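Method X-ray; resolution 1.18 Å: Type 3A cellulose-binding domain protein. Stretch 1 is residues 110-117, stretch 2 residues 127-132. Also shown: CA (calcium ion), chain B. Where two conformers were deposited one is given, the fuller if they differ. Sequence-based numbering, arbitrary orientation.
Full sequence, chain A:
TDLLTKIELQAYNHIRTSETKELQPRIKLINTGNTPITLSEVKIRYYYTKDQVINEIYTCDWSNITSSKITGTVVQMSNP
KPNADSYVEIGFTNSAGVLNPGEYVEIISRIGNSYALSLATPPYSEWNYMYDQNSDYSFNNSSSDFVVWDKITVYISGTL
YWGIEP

Stretch 1 110-117: RIGNSYAL
Stretch 2, residues 127-132: WNYMYD

Stretch 1 leaves a strand at Arg110 and Ile111 (phi/psi near -135/135), turns a corner at Gly112 with an almost fully extended 170/-175, and passes through Asn113 (-57/128) into a short, weakly bonded helix over Ser114 to Leu117, with phi from -51 to -80° and psi from -12 to -34°. Stretch 2 closes a 3-10 segment at Trp127 (-63/-18) and Asn128 (-84/-2), loops through Tyr129 (-136/-13) and Met130 (-94/118), and enters a strand at Tyr131 (-82/150) and Asp132 (-101/119). The backbones come nearest at one point, where the CA atoms of Asn113 and Tyr129 lie 5.5 Å apart, and the two stretches together bury a modest 237 Å².

Polar bonding centres on Asn113, whose t rotamer (chi1 -176°, chi2 -40°) splits the amide between two backbones. Asn113 ND2 donates across the gap to Asn128 O at 2.9 Å, with an N-H...acceptor angle of 158°. OD1 of the same Asn113 accepts from Tyr115 N at 3.0 Å, capping the helix N-terminus, where backbone NH groups lack partners from a preceding turn. The Asn113 carbonyl begins the turn: its O receives Ala116 N at 2.8 Å and Leu117 N at 3.1 Å. One residue thus serves both: its side chain caps the helix and ties it to Asn128 O, while its carbonyl accepts the first turn's bonds.

The backbones of the closest pair are joined through solvent. Water 1 accepts from Asn113 N at 2.8 Å and donates to Tyr129 O at 2.7 Å, filling a space too wide for a direct bond and satisfying both groups.

Apolar contact is sparse. Ala116 and Tyr129 each point CB toward the other stretch, and these CB atoms meet at 4.2 Å; Tyr129 CB also lies 3.8 Å from Asn113 ND2. With chi1 at 60° (p) and chi2 at 88°, the end of the Tyr129 side chain leads away, so its beta carbon makes the contact.

Tyr131 does the opposite, sending its ring (chi1 -70°, m; chi2 -70°) to the corner. Gly112 CA sits at the ring edge, 3.4 Å from Tyr131 OH, while Ile111 O approaches Tyr131 CE2 at 3.6 Å. Ile111 CG2 (chi1 -61°, m; chi2 97°, between wells) lies 3.9 Å from Tyr131 OH. Glycine suits this corner: an ideal CB on Gly112 would clash with Leu117 CD1 at 2.8 Å.

Arg110, in m, t, m for chi1 to chi3, braces stretch 1 internally, its NH1 donating to Leu117 O at 3.1 Å. Beyond the contact, Asp132 O binds the calcium ion CA at 2.4 Å.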

# COMPACT_ATOMS: atom_id res chain seq x y z
N ARG A 110 -2.60 -6.62 4.55
CA ARG A 110 -3.80 -7.29 4.04
C ARG A 110 -4.95 -6.31 4.11
O ARG A 110 -5.13 -5.66 5.13
CB ARG A 110 -4.13 -8.55 4.87
CG ARG A 110 -3.06 -9.61 4.81
CD ARG A 110 -3.54 -10.90 5.43
NE ARG A 110 -3.73 -10.68 6.83
CZ ARG A 110 -4.75 -11.09 7.57
NH1 ARG A 110 -5.78 -11.78 7.05
NH2 ARG A 110 -4.73 -10.80 8.85
N ILE A 111 -5.78 -6.28 3.07
CA ILE A 111 -6.91 -5.37 3.01
C ILE A 111 -8.12 -6.14 2.47
O ILE A 111 -8.03 -6.87 1.49
CB ILE A 111 -6.64 -4.15 2.04
CG1 ILE A 111 -5.42 -3.35 2.54
CG2 ILE A 111 -7.86 -3.24 1.90
CD1 ILE A 111 -4.15 -3.72 1.84
N GLY A 112 -9.26 -5.97 3.13
CA GLY A 112 -10.48 -6.59 2.65
C GLY A 112 -11.59 -6.47 3.65
O GLY A 112 -11.47 -5.82 4.70
N ASN A 113 -12.71 -7.12 3.32
CA ASN A 113 -13.87 -7.17 4.20
C ASN A 113 -13.42 -7.76 5.55
O ASN A 113 -12.78 -8.82 5.57
CB ASN A 113 -14.90 -8.07 3.50
CG ASN A 113 -16.23 -8.19 4.22
OD1 ASN A 113 -16.29 -8.28 5.43
ND2 ASN A 113 -17.30 -8.26 3.45
N SER A 114 -13.72 -7.07 6.66
CA SER A 114 -13.30 -7.52 7.98
C SER A 114 -13.65 -8.99 8.24
O SER A 114 -12.94 -9.67 8.96
CB SER A 114 -13.88 -6.58 9.04
OG SER A 114 -15.32 -6.62 9.01
N TYR A 115 -14.78 -9.45 7.71
CA TYR A 115 -15.22 -10.84 7.93
C TYR A 115 -14.40 -11.83 7.11
O TYR A 115 -14.33 -13.00 7.46
CB TYR A 115 -16.71 -10.99 7.62
CG TYR A 115 -17.62 -10.35 8.65
CD1 TYR A 115 -17.87 -8.97 8.62
CD2 TYR A 115 -18.21 -11.12 9.64
CE1 TYR A 115 -18.70 -8.38 9.54
CE2 TYR A 115 -19.04 -10.53 10.56
CZ TYR A 115 -19.29 -9.17 10.51
OH TYR A 115 -20.12 -8.60 11.44
N ALA A 116 -13.82 -11.40 6.01
CA ALA A 116 -12.95 -12.25 5.22
C ALA A 116 -11.56 -12.35 5.80
O ALA A 116 -10.91 -13.37 5.65
CB ALA A 116 -12.88 -11.74 3.80
N LEU A 117 -11.12 -11.31 6.50
CA LEU A 117 -9.74 -11.28 6.95
C LEU A 117 -9.54 -12.14 8.20
O LEU A 117 -8.43 -12.44 8.60
CB LEU A 117 -9.27 -9.85 7.14
CG LEU A 117 -8.59 -9.29 5.88
CD1 LEU A 117 -9.47 -9.34 4.63
CD2 LEU A 117 -8.06 -7.89 6.14
N TRP A 127 -19.86 -11.27 -3.90
CA TRP A 127 -19.45 -9.94 -4.38
C TRP A 127 -19.20 -8.95 -3.24
O TRP A 127 -18.50 -7.95 -3.43
CB TRP A 127 -20.43 -9.39 -5.40
CG TRP A 127 -21.81 -9.30 -4.89
CD1 TRP A 127 -22.35 -8.29 -4.13
CD2 TRP A 127 -22.85 -10.26 -5.10
NE1 TRP A 127 -23.68 -8.58 -3.86
CE2 TRP A 127 -24.01 -9.78 -4.45
CE3 TRP A 127 -22.92 -11.48 -5.79
CZ2 TRP A 127 -25.22 -10.47 -4.47
CZ3 TRP A 127 -24.14 -12.17 -5.81
CH2 TRP A 127 -25.26 -11.66 -5.17
N ASN A 128 -19.70 -9.23 -2.04
CA ASN A 128 -19.45 -8.31 -0.94
C ASN A 128 -18.10 -8.55 -0.25
O ASN A 128 -17.72 -7.75 0.64
CB ASN A 128 -20.61 -8.33 0.10
CG ASN A 128 -21.77 -7.45 -0.31
OD1 ASN A 128 -21.61 -6.39 -0.99
ND2 ASN A 128 -22.94 -7.88 0.03
N TYR A 129 -17.34 -9.57 -0.68
CA TYR A 129 -15.98 -9.76 -0.17
C TYR A 129 -14.96 -10.08 -1.24
O TYR A 129 -13.75 -10.02 -0.95
CB TYR A 129 -15.89 -10.76 1.00
CG TYR A 129 -16.37 -12.16 0.62
CD1 TYR A 129 -15.49 -13.09 0.07
CD2 TYR A 129 -17.70 -12.55 0.83
CE1 TYR A 129 -15.90 -14.33 -0.25
CE2 TYR A 129 -18.12 -13.83 0.51
CZ TYR A 129 -17.21 -14.71 -0.00
OH TYR A 129 -17.65 -15.97 -0.34
N MET A 130 -15.40 -10.41 -2.45
CA MET A 130 -14.44 -10.79 -3.49
C MET A 130 -14.09 -9.56 -4.35
O MET A 130 -14.97 -8.97 -4.99
CB MET A 130 -15.04 -11.88 -4.37
CG MET A 130 -14.01 -12.60 -5.21
SD MET A 130 -12.94 -13.73 -4.25
CE MET A 130 -14.02 -15.17 -4.19
N TYR A 131 -12.82 -9.17 -4.34
CA TYR A 131 -12.28 -8.15 -5.23
C TYR A 131 -11.94 -8.71 -6.59
O TYR A 131 -11.50 -9.87 -6.70
CB TYR A 131 -10.98 -7.65 -4.67
CG TYR A 131 -11.08 -6.82 -3.41
CD1 TYR A 131 -11.63 -5.55 -3.43
CD2 TYR A 131 -10.55 -7.29 -2.22
CE1 TYR A 131 -11.64 -4.76 -2.28
CE2 TYR A 131 -10.53 -6.51 -1.08
CZ TYR A 131 -11.05 -5.24 -1.12
OH TYR A 131 -11.04 -4.47 0.03
N ASP A 132 -12.04 -7.86 -7.63
CA ASP A 132 -11.42 -8.12 -8.92
C ASP A 132 -10.14 -7.32 -8.99
O ASP A 132 -10.20 -6.07 -8.91
CB ASP A 132 -12.38 -7.69 -10.03
CG ASP A 132 -11.75 -7.77 -11.37
OD1 ASP A 132 -11.11 -6.78 -11.84
OD2 ASP A 132 -11.89 -8.83 -12.00
CA CA B . -11.11 -3.97 -8.29
O HOH W 1 -12.62 -9.07 1.33
O HOH W 2 -10.06 -4.92 -6.25